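Local coordinates for sporulation inhibitor of replication protein SirA (Bacillus subtilis, PDB 4TPS), which inhibits DNA replication initiation during sporulation, enforcing diploidy, and binds domain I of the initiator DnaA, at residues E33-Y38 against L133-N138; Q69-N74 against T119-V124; Y14-E19 against Y57-I62. All coordinates share one frame; numbering follows the deposited sequence.

Interaction 1 (E33-Y38 against L133-N138)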
loop_
_atom_site.group_PDB
_atom_site.type_symbol
_atom_site.label_atom_id
_atom_site.label_comp_id
_atom_site.label_asym_id
_atom_site.label_seq_id
_atom_site.Cartn_x
_atom_site.Cartn_y
_atom_site.Cartn_z
ATOM N N GLU A 33 -0.861 -6.596 -7.085
ATOM C CA GLU A 33 -1.961 -7.474 -6.711
ATOM C C GLU A 33 -2.759 -6.946 -5.499
ATOM O O GLU A 33 -3.975 -7.044 -5.441
ATOM C CB GLU A 33 -1.457 -8.903 -6.471
ATOM C CG GLU A 33 -0.996 -9.545 -7.779
ATOM C CD GLU A 33 -0.589 -11.007 -7.643
ATOM O OE1 GLU A 33 0.572 -11.321 -7.981
ATOM O OE2 GLU A 33 -1.434 -11.836 -7.224
ATOM N N LEU A 34 -2.074 -6.360 -4.535
ATOM C CA LEU A 34 -2.722 -5.715 -3.391
ATOM C C LEU A 34 -3.652 -4.566 -3.823
ATOM O O LEU A 34 -4.828 -4.500 -3.472
ATOM C CB LEU A 34 -1.717 -5.211 -2.412
ATOM C CG LEU A 34 -2.297 -4.557 -1.151
ATOM C CD1 LEU A 34 -2.867 -5.624 -0.223
ATOM C CD2 LEU A 34 -1.250 -3.743 -0.415
ATOM N N PHE A 35 -3.111 -3.684 -4.620
ATOM C CA PHE A 35 -3.914 -2.583 -5.190
ATOM C C PHE A 35 -5.102 -3.054 -6.092
ATOM O O PHE A 35 -6.215 -2.543 -5.993
ATOM C CB PHE A 35 -3.040 -1.596 -5.912
ATOM C CG PHE A 35 -2.174 -0.764 -4.970
ATOM C CD1 PHE A 35 -2.721 0.208 -4.180
ATOM C CD2 PHE A 35 -0.809 -0.959 -4.877
ATOM C CE1 PHE A 35 -1.932 0.991 -3.338
ATOM C CE2 PHE A 35 -0.023 -0.213 -4.015
ATOM C CZ PHE A 35 -0.592 0.777 -3.250
ATOM N N GLN A 36 -4.847 -4.077 -6.867
ATOM C CA GLN A 36 -5.878 -4.633 -7.729
ATOM C C GLN A 36 -6.989 -5.275 -6.851
ATOM O O GLN A 36 -8.178 -5.106 -7.135
ATOM C CB GLN A 36 -5.295 -5.616 -8.711
ATOM C CG GLN A 36 -6.350 -6.233 -9.646
ATOM C CD GLN A 36 -5.732 -7.141 -10.662
ATOM O OE1 GLN A 36 -5.208 -8.234 -10.348
ATOM N NE2 GLN A 36 -5.767 -6.692 -11.903
ATOM N N ASP A 37 -6.611 -5.951 -5.768
ATOM C CA ASP A 37 -7.611 -6.495 -4.848
ATOM C C ASP A 37 -8.506 -5.419 -4.264
ATOM O O ASP A 37 -9.701 -5.609 -4.136
ATOM C CB ASP A 37 -6.943 -7.232 -3.702
ATOM C CG ASP A 37 -6.458 -8.602 -4.093
ATOM O OD1 ASP A 37 -6.822 -9.123 -5.182
ATOM O OD2 ASP A 37 -5.691 -9.150 -3.264
ATOM N N TYR A 38 -7.922 -4.288 -3.904
ATOM C CA TYR A 38 -8.736 -3.167 -3.388
ATOM C C TYR A 38 -9.684 -2.550 -4.424
ATOM O O TYR A 38 -10.845 -2.286 -4.138
ATOM C CB TYR A 38 -7.788 -2.105 -2.868
ATOM C CG TYR A 38 -8.431 -0.907 -2.267
ATOM C CD1 TYR A 38 -9.230 -1.037 -1.139
ATOM C CD2 TYR A 38 -8.242 0.372 -2.807
ATOM C CE1 TYR A 38 -9.833 0.052 -0.564
ATOM C CE2 TYR A 38 -8.839 1.471 -2.224
ATOM C CZ TYR A 38 -9.624 1.290 -1.097
ATOM O OH TYR A 38 -10.227 2.343 -0.453
ATOM N N LEU A 133 4.121 4.811 -7.896
ATOM C CA LEU A 133 3.801 3.558 -8.593
ATOM C C LEU A 133 2.487 3.687 -9.361
ATOM O O LEU A 133 1.440 3.927 -8.773
ATOM C CB LEU A 133 3.678 2.465 -7.554
ATOM C CG LEU A 133 3.506 1.040 -8.077
ATOM C CD1 LEU A 133 4.826 0.553 -8.736
ATOM C CD2 LEU A 133 3.145 0.100 -6.913
ATOM N N ALA A 134 2.559 3.591 -10.689
ATOM C CA ALA A 134 1.388 3.800 -11.557
ATOM C C ALA A 134 0.949 2.418 -12.060
ATOM O O ALA A 134 1.782 1.607 -12.478
ATOM C CB ALA A 134 1.809 4.653 -12.769
ATOM N N MET A 135 -0.360 2.159 -12.070
ATOM C CA MET A 135 -0.842 0.851 -12.387
ATOM C C MET A 135 -2.114 0.970 -13.212
ATOM O O MET A 135 -3.070 1.655 -12.780
ATOM C CB MET A 135 -1.232 0.166 -11.087
ATOM C CG MET A 135 -0.064 -0.145 -10.124
ATOM S SD MET A 135 -0.582 -0.499 -8.425
ATOM C CE MET A 135 -0.877 1.136 -7.799
ATOM N N ASP A 136 -2.133 0.270 -14.357
ATOM C CA ASP A 136 -3.375 0.127 -15.182
ATOM C C ASP A 136 -3.852 -1.317 -15.019
ATOM O O ASP A 136 -3.205 -2.242 -15.486
ATOM C CB ASP A 136 -3.078 0.500 -16.633
ATOM C CG ASP A 136 -4.340 0.477 -17.508
ATOM O OD1 ASP A 136 -5.238 -0.307 -17.232
ATOM O OD2 ASP A 136 -4.432 1.250 -18.525
ATOM N N PHE A 137 -4.974 -1.493 -14.316
ATOM C CA PHE A 137 -5.519 -2.794 -13.999
ATOM C C PHE A 137 -6.267 -3.405 -15.198
ATOM O O PHE A 137 -6.635 -4.561 -15.155
ATOM C CB PHE A 137 -6.530 -2.670 -12.844
ATOM C CG PHE A 137 -5.934 -2.113 -11.575
ATOM C CD1 PHE A 137 -4.848 -2.755 -10.961
ATOM C CD2 PHE A 137 -6.416 -0.995 -11.024
ATOM C CE1 PHE A 137 -4.269 -2.241 -9.834
ATOM C CE2 PHE A 137 -5.832 -0.468 -9.894
ATOM C CZ PHE A 137 -4.759 -1.087 -9.312
ATOM N N ASN A 138 -6.484 -2.602 -16.235
ATOM C CA ASN A 138 -7.134 -3.094 -17.452
ATOM C C ASN A 138 -6.137 -3.813 -18.353
ATOM O O ASN A 138 -6.422 -4.851 -18.917
ATOM C CB ASN A 138 -7.799 -1.957 -18.254
ATOM C CG ASN A 138 -8.816 -1.127 -17.455
ATOM O OD1 ASN A 138 -9.102 0.056 -17.791
ATOM N ND2 ASN A 138 -9.445 -1.747 -16.492
#
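This is an apolar helix-on-sheet contact: the inner side of helix 28-39 packs on strand 132-136 of the antiparallel sheet, and no hydrogen bond passes between the two segments. Its centre is a Met-aromatic pair. Phe35 points its CB at the strand with CG anti to its own carbonyl carbon, and the side chains of Phe35 and Met135 cross at about a right angle. The thioether is bent at its last torsion (chi3 -79°), which lays CE over one face of the Phe35 ring, 3.9 Å from the centroid and displaced toward the rim. The sulfur approaches obliquely, SD lying 3.6 Å from Phe35 CD2. A flexible methionine suits this place because its methyl can settle on a flat ring, while Leu133 CD2 adds a looser contact at 4.3 Å from Phe35 CE2. Tyr14 of strand 9-16 and Ile55 of helix 45-58 also meet Phe35, so the ring fills the layer between helices and sheet. An alanine at Phe35 would probably cost the helix its main grip on the strand, since the methyl and sulfur of Met135 would lose the ring they pack on. Farther along the segment, Asp136 OD1 accepts from Asn138 N in an Asx turn. Phe137, carried by that turn, slides past Gln36 in the opposite direction, and its CE1 comes to 3.5 Å from Gln36 N.

Interaction 2 (Q69-N74 against T119-V124)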
loop_
_atom_site.group_PDB
_atom_site.type_symbol
_atom_site.label_atom_id
_atom_site.label_comp_id
_atom_site.label_asym_id
_atom_site.label_seq_id
_atom_site.Cartn_x
_atom_site.Cartn_y
_atom_site.Cartn_z
ATOM N N GLN A 69 0.990 23.535 -7.535
ATOM C CA GLN A 69 2.004 24.471 -7.982
ATOM C C GLN A 69 2.791 23.955 -9.176
ATOM O O GLN A 69 2.990 24.671 -10.173
ATOM C CB GLN A 69 2.890 24.832 -6.829
ATOM C CG GLN A 69 2.086 25.551 -5.741
ATOM C CD GLN A 69 2.811 25.743 -4.413
ATOM O OE1 GLN A 69 3.633 24.919 -4.001
ATOM N NE2 GLN A 69 2.471 26.841 -3.707
ATOM N N ARG A 70 3.247 22.720 -9.061
ATOM C CA ARG A 70 4.008 22.107 -10.130
ATOM C C ARG A 70 3.223 21.907 -11.423
ATOM O O ARG A 70 3.757 22.149 -12.550
ATOM C CB ARG A 70 4.598 20.766 -9.645
ATOM C CG ARG A 70 5.649 20.887 -8.559
ATOM C CD ARG A 70 6.917 21.516 -9.128
ATOM N NE ARG A 70 8.021 21.612 -8.151
ATOM C CZ ARG A 70 8.986 20.711 -7.985
ATOM N NH1 ARG A 70 9.048 19.606 -8.722
ATOM N NH2 ARG A 70 9.934 20.934 -7.069
ATOM N N LEU A 71 1.977 21.512 -11.273
ATOM C CA LEU A 71 1.099 21.370 -12.453
ATOM C C LEU A 71 0.859 22.695 -13.162
ATOM O O LEU A 71 0.959 22.781 -14.396
ATOM C CB LEU A 71 -0.233 20.743 -12.044
ATOM C CG LEU A 71 -0.154 19.245 -11.687
ATOM C CD1 LEU A 71 -1.394 18.865 -10.883
ATOM C CD2 LEU A 71 -0.020 18.397 -12.936
ATOM N N LYS A 72 0.511 23.720 -12.414
ATOM C CA LYS A 72 0.218 25.004 -13.033
ATOM C C LYS A 72 1.416 25.569 -13.727
ATOM O O LYS A 72 1.286 26.178 -14.796
ATOM C CB LYS A 72 -0.257 26.000 -12.006
ATOM C CG LYS A 72 -1.669 25.726 -11.488
ATOM C CD LYS A 72 -2.188 26.962 -10.763
ATOM C CE LYS A 72 -2.918 26.612 -9.488
ATOM N NZ LYS A 72 -3.884 25.543 -9.794
ATOM N N MET A 73 2.606 25.346 -13.185
ATOM C CA MET A 73 3.822 25.810 -13.857
ATOM C C MET A 73 4.085 25.066 -15.160
ATOM O O MET A 73 4.370 25.676 -16.203
ATOM C CB MET A 73 5.034 25.583 -12.978
ATOM C CG MET A 73 5.151 26.493 -11.828
ATOM S SD MET A 73 6.493 25.729 -10.937
ATOM C CE MET A 73 6.114 26.474 -9.363
ATOM N N ASN A 74 3.995 23.752 -15.115
ATOM C CA ASN A 74 4.255 22.930 -16.261
ATOM C C ASN A 74 3.235 23.042 -17.393
ATOM O O ASN A 74 3.607 22.917 -18.563
ATOM C CB ASN A 74 4.341 21.493 -15.846
ATOM C CG ASN A 74 5.069 20.688 -16.867
ATOM O OD1 ASN A 74 6.286 20.843 -17.071
ATOM N ND2 ASN A 74 4.351 19.892 -17.566
ATOM N N THR A 119 2.166 11.213 -20.284
ATOM C CA THR A 119 3.563 11.511 -20.019
ATOM C C THR A 119 3.687 12.925 -19.438
ATOM O O THR A 119 4.547 13.174 -18.607
ATOM C CB THR A 119 4.400 11.352 -21.300
ATOM O OG1 THR A 119 4.401 9.955 -21.669
ATOM C CG2 THR A 119 5.819 11.824 -21.072
ATOM N N ILE A 120 2.854 13.852 -19.900
ATOM C CA ILE A 120 2.895 15.208 -19.357
ATOM C C ILE A 120 2.708 15.189 -17.809
ATOM O O ILE A 120 3.460 15.837 -17.066
ATOM C CB ILE A 120 1.885 16.131 -20.064
ATOM C CG1 ILE A 120 2.456 16.473 -21.474
ATOM C CG2 ILE A 120 1.648 17.392 -19.283
ATOM C CD1 ILE A 120 1.528 17.238 -22.336
ATOM N N PHE A 121 1.741 14.393 -17.356
ATOM C CA PHE A 121 1.494 14.253 -15.931
ATOM C C PHE A 121 2.594 13.435 -15.228
ATOM O O PHE A 121 3.045 13.798 -14.140
ATOM C CB PHE A 121 0.123 13.665 -15.688
ATOM C CG PHE A 121 -1.027 14.589 -16.083
ATOM C CD1 PHE A 121 -1.155 15.826 -15.514
ATOM C CD2 PHE A 121 -1.992 14.171 -16.965
ATOM C CE1 PHE A 121 -2.190 16.694 -15.839
ATOM C CE2 PHE A 121 -3.041 15.015 -17.313
ATOM C CZ PHE A 121 -3.129 16.273 -16.740
ATOM N N PHE A 122 3.036 12.357 -15.858
ATOM C CA PHE A 122 4.050 11.484 -15.268
ATOM C C PHE A 122 5.333 12.265 -15.089
ATOM O O PHE A 122 6.066 12.022 -14.130
ATOM C CB PHE A 122 4.373 10.223 -16.095
ATOM C CG PHE A 122 3.243 9.194 -16.186
ATOM C CD1 PHE A 122 2.258 9.111 -15.242
ATOM C CD2 PHE A 122 3.284 8.208 -17.183
ATOM C CE1 PHE A 122 1.252 8.172 -15.334
ATOM C CE2 PHE A 122 2.288 7.255 -17.275
ATOM C CZ PHE A 122 1.295 7.206 -16.303
ATOM N N GLU A 123 5.655 13.160 -16.012
ATOM C CA GLU A 123 6.882 13.962 -15.887
ATOM C C GLU A 123 6.800 14.900 -14.657
ATOM O O GLU A 123 7.785 15.059 -13.940
ATOM C CB GLU A 123 7.103 14.812 -17.131
ATOM C CG GLU A 123 8.488 15.384 -17.198
ATOM C CD GLU A 123 9.563 14.375 -17.661
ATOM O OE1 GLU A 123 10.696 14.830 -17.916
ATOM O OE2 GLU A 123 9.335 13.140 -17.765
ATOM N N VAL A 124 5.639 15.494 -14.378
ATOM C CA VAL A 124 5.509 16.325 -13.175
ATOM C C VAL A 124 5.710 15.430 -11.919
ATOM O O VAL A 124 6.510 15.735 -11.035
ATOM C CB VAL A 124 4.145 16.997 -13.153
ATOM C CG1 VAL A 124 3.862 17.691 -11.832
ATOM C CG2 VAL A 124 4.022 17.989 -14.316
HETATM O O HOH W 1 7.227 18.537 -10.924
#
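The short helical segments 69-74 and 119-124 run in largely opposed directions, 130° apart, with a closest axis approach of 10.4 Å, and their backbones come nearest at Arg70 and Val124, whose CA atoms are 6.7 Å apart. Val124 is the central side chain. Its two methyls divide the work: CG1, anti to the backbone N, reaches Arg70 CB at 3.8 Å and, more loosely, Leu71 CD2, whereas CG2 lies against Asn74. A beta-branched valine suits this place because its two methyls point apart, one to Arg70 and Leu71, the other to Asn74. Asn74 slides past it in the opposite direction, with CB and the amide nitrogen both on the methyl; Asn74 ND2 is 3.8 Å from Val124 CG2 and also faces Ile120 CG2. That touch is purely van der Waals, and an amide is acceptable here because the residue lies at the exposed border of the contact.

Toward the sheet the interface becomes fully apolar. Leu71 crosses Phe121 at about a right angle and puts CD2 at the ring edge, in its plane, 3.8 Å from Phe121 CD1. Phe100 and Ile89 of the sheet also meet Phe121, placing this pair in the core beneath the helices. On the outer border the Arg70 chain bends at chi2 (-69°), so that its guanidinium meets a water in plane. The water accepts from Arg70 NH1 at 3.1 Å and donates to Val124 O at 2.9 Å, a bridge that lends polar cohesion where direct hydrogen bonds between the segments are absent. Apolar side chains turned to the sheet, and Arg70 and Asn74 at the solvent border, are what amphipathic helices give, here two packed side by side on an antiparallel sheet in an alpha+beta arrangement.

Interaction 3 (Y14-E19 against Y57-I62)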
loop_
_atom_site.group_PDB
_atom_site.type_symbol
_atom_site.label_atom_id
_atom_site.label_comp_id
_atom_site.label_asym_id
_atom_site.label_seq_id
_atom_site.Cartn_x
_atom_site.Cartn_y
_atom_site.Cartn_z
ATOM N N TYR A 14 -0.133 5.644 -6.862
ATOM C CA TYR A 14 0.070 5.886 -5.409
ATOM C C TYR A 14 1.515 6.257 -5.114
ATOM O O TYR A 14 2.429 5.875 -5.837
ATOM C CB TYR A 14 -0.292 4.609 -4.617
ATOM C CG TYR A 14 -1.764 4.301 -4.549
ATOM C CD1 TYR A 14 -2.405 3.605 -5.585
ATOM C CD2 TYR A 14 -2.490 4.606 -3.427
ATOM C CE1 TYR A 14 -3.745 3.267 -5.486
ATOM C CE2 TYR A 14 -3.847 4.278 -3.312
ATOM C CZ TYR A 14 -4.471 3.624 -4.354
ATOM O OH TYR A 14 -5.773 3.298 -4.268
ATOM N N LEU A 15 1.677 7.045 -4.043
ATOM C CA LEU A 15 2.967 7.463 -3.540
ATOM C C LEU A 15 3.362 6.457 -2.440
ATOM O O LEU A 15 2.761 6.455 -1.339
ATOM C CB LEU A 15 2.868 8.868 -2.985
ATOM C CG LEU A 15 4.179 9.500 -2.575
ATOM C CD1 LEU A 15 5.222 9.401 -3.661
ATOM C CD2 LEU A 15 3.979 10.939 -2.122
ATOM N N ILE A 16 4.271 5.566 -2.774
ATOM C CA ILE A 16 4.619 4.425 -1.889
ATOM C C ILE A 16 5.677 4.897 -0.868
ATOM O O ILE A 16 6.608 5.628 -1.188
ATOM C CB ILE A 16 5.177 3.225 -2.686
ATOM C CG1 ILE A 16 4.259 2.818 -3.846
ATOM C CG2 ILE A 16 5.480 2.030 -1.764
ATOM C CD1 ILE A 16 2.858 2.493 -3.429
ATOM N N LYS A 17 5.499 4.487 0.394
ATOM C CA LYS A 17 6.516 4.756 1.375
ATOM C C LYS A 17 7.789 4.036 1.055
ATOM O O LYS A 17 7.815 2.857 0.607
ATOM C CB LYS A 17 6.014 4.370 2.749
ATOM C CG LYS A 17 4.930 5.257 3.339
ATOM C CD LYS A 17 4.534 4.817 4.732
ATOM C CE LYS A 17 3.544 5.737 5.436
ATOM N NZ LYS A 17 3.198 5.122 6.743
ATOM N N GLU A 18 8.887 4.751 1.294
ATOM C CA GLU A 18 10.230 4.245 1.088
ATOM C C GLU A 18 10.486 2.837 1.652
ATOM O O GLU A 18 11.056 1.987 0.992
ATOM C CB GLU A 18 11.194 5.247 1.751
ATOM C CG GLU A 18 11.430 6.491 0.900
ATOM C CD GLU A 18 10.427 7.644 0.995
ATOM O OE1 GLU A 18 9.281 7.432 1.444
ATOM O OE2 GLU A 18 10.799 8.784 0.573
ATOM N N GLU A 19 9.991 2.576 2.864
ATOM C CA GLU A 19 10.271 1.304 3.480
ATOM C C GLU A 19 9.696 0.152 2.662
ATOM O O GLU A 19 10.281 -0.914 2.535
ATOM C CB GLU A 19 9.712 1.332 4.922
ATOM C CG GLU A 19 9.764 0.054 5.674
ATOM C CD GLU A 19 9.249 0.218 7.099
ATOM O OE1 GLU A 19 8.255 0.989 7.332
ATOM O OE2 GLU A 19 9.839 -0.444 7.996
ATOM N N TYR A 57 -1.516 2.280 5.141
ATOM C CA TYR A 57 -0.264 2.186 5.850
ATOM C C TYR A 57 0.966 2.323 4.970
ATOM O O TYR A 57 1.943 2.995 5.343
ATOM C CB TYR A 57 -0.247 0.910 6.698
ATOM C CG TYR A 57 0.908 0.851 7.689
ATOM C CD1 TYR A 57 2.191 0.480 7.302
ATOM C CD2 TYR A 57 0.716 1.187 9.016
ATOM C CE1 TYR A 57 3.254 0.441 8.244
ATOM C CE2 TYR A 57 1.750 1.142 9.942
ATOM C CZ TYR A 57 2.999 0.775 9.563
ATOM O OH TYR A 57 4.053 0.682 10.450
ATOM N N ILE A 58 0.943 1.727 3.771
ATOM C CA ILE A 58 2.150 1.654 2.953
ATOM C C ILE A 58 2.293 2.830 1.982
ATOM O O ILE A 58 3.263 2.895 1.273
ATOM C CB ILE A 58 2.247 0.317 2.161
ATOM C CG1 ILE A 58 1.188 0.245 1.032
ATOM C CG2 ILE A 58 2.104 -0.896 3.122
ATOM C CD1 ILE A 58 1.463 -0.919 0.080
ATOM N N THR A 59 1.309 3.713 1.955
ATOM C CA THR A 59 1.318 4.834 1.054
ATOM C C THR A 59 1.341 6.156 1.816
ATOM O O THR A 59 0.989 6.236 3.017
ATOM C CB THR A 59 0.095 4.788 0.087
ATOM O OG1 THR A 59 -1.130 4.873 0.801
ATOM C CG2 THR A 59 0.091 3.528 -0.743
ATOM N N GLN A 60 1.727 7.219 1.099
ATOM C CA GLN A 60 1.785 8.584 1.642
ATOM C C GLN A 60 0.642 9.395 1.082
ATOM O O GLN A 60 0.226 9.171 -0.060
ATOM C CB GLN A 60 3.099 9.272 1.227
ATOM C CG GLN A 60 4.316 8.481 1.693
ATOM C CD GLN A 60 5.606 9.276 1.650
ATOM O OE1 GLN A 60 5.716 10.231 0.951
ATOM N NE2 GLN A 60 6.576 8.879 2.459
ATOM N N PRO A 61 0.176 10.376 1.842
ATOM C CA PRO A 61 -0.804 11.318 1.279
ATOM C C PRO A 61 -0.187 12.051 0.065
ATOM O O PRO A 61 1.018 12.402 0.061
ATOM C CB PRO A 61 -1.082 12.292 2.417
ATOM C CG PRO A 61 -0.406 11.793 3.599
ATOM C CD PRO A 61 0.549 10.697 3.233
ATOM N N ILE A 62 -1.021 12.322 -0.929
ATOM C CA ILE A 62 -0.526 13.112 -2.071
ATOM C C ILE A 62 -0.276 14.570 -1.570
ATOM O O ILE A 62 -1.070 15.081 -0.852
ATOM C CB ILE A 62 -1.561 13.086 -3.218
ATOM C CG1 ILE A 62 -1.878 11.638 -3.690
ATOM C CG2 ILE A 62 -1.117 13.953 -4.373
ATOM C CD1 ILE A 62 -0.673 10.787 -4.088
HETATM O O HOH W 2 -0.357 7.473 -2.148
HETATM O O HOH W 3 0.165 6.324 5.993
#
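Lys17 stretches along the backbone of residues 57-59, its chain extended beyond CG, and so brings its ammonium to the last part of helix 45-58. There NZ donates to Tyr57 O at 2.8 Å, in the carbonyl plane, and sits over the face of the Tyr57 ring in a cation-pi contact, 4.9 Å from the centroid and 11° off the normal. A long flexible cation suits a position that must satisfy a carbonyl and an aromatic face together. The hydroxyl of Tyr57 is hydrogen-bonded to a polar side chain on the chain of another protein.

Gln60 crosses Lys17 obliquely, CG against CG at 3.7 Å, and turns its OE1 toward Leu15 CD2. Leu15 packs on the aliphatic part of Gln60, and its CB also meets Ile62 CD1. Thr59 sends CG2 between Tyr14 CD2 and Ile16 CD1, while its OG1 is hydrogen-bonded to Ile55 O and His105 ND1. Beneath these side chains residues 59-60 lie antiparallel to strand 9-16, Ile16 and Thr59 forming a non-hydrogen-bonded pair, and Lys17 takes the N-cap position before helix 18-23. Gln60 N reaches Leu15 O nearly along the C=O axis at 2.8 Å, and Lys17 N reaches Ile58 O at 2.9 Å from above the carbonyl plane.

Such chemistry implies a junction secured largely by main-chain carbonyls, with the ammonium probably stabilised by the Tyr57 carbonyl and ring together.

How the interactions relate
Interactions 1 and 3 are continuous, their centres about 14 Å apart. Leu133 N lies 2.9 Å from Tyr14 O, a probable hydrogen bond between neighbouring strands 132-136 and 9-16, and Tyr14 CD1 packs 3.5 Å from Phe35 CE1, so the Tyr14-Phe35 ring pair belongs to both contacts. Their segments alternate along the chain, and both contacts reach the same sheet. Interaction 2 stands apart, its centre about 23 Å from that of interaction 1, on the opposite side of the chain's centre, and about 20 Å from that of interaction 3. The chain of another protein reaches Leu34 of segment 33-38 and Tyr57, Ile58 and Glu19 of interaction 3, but not interaction 2.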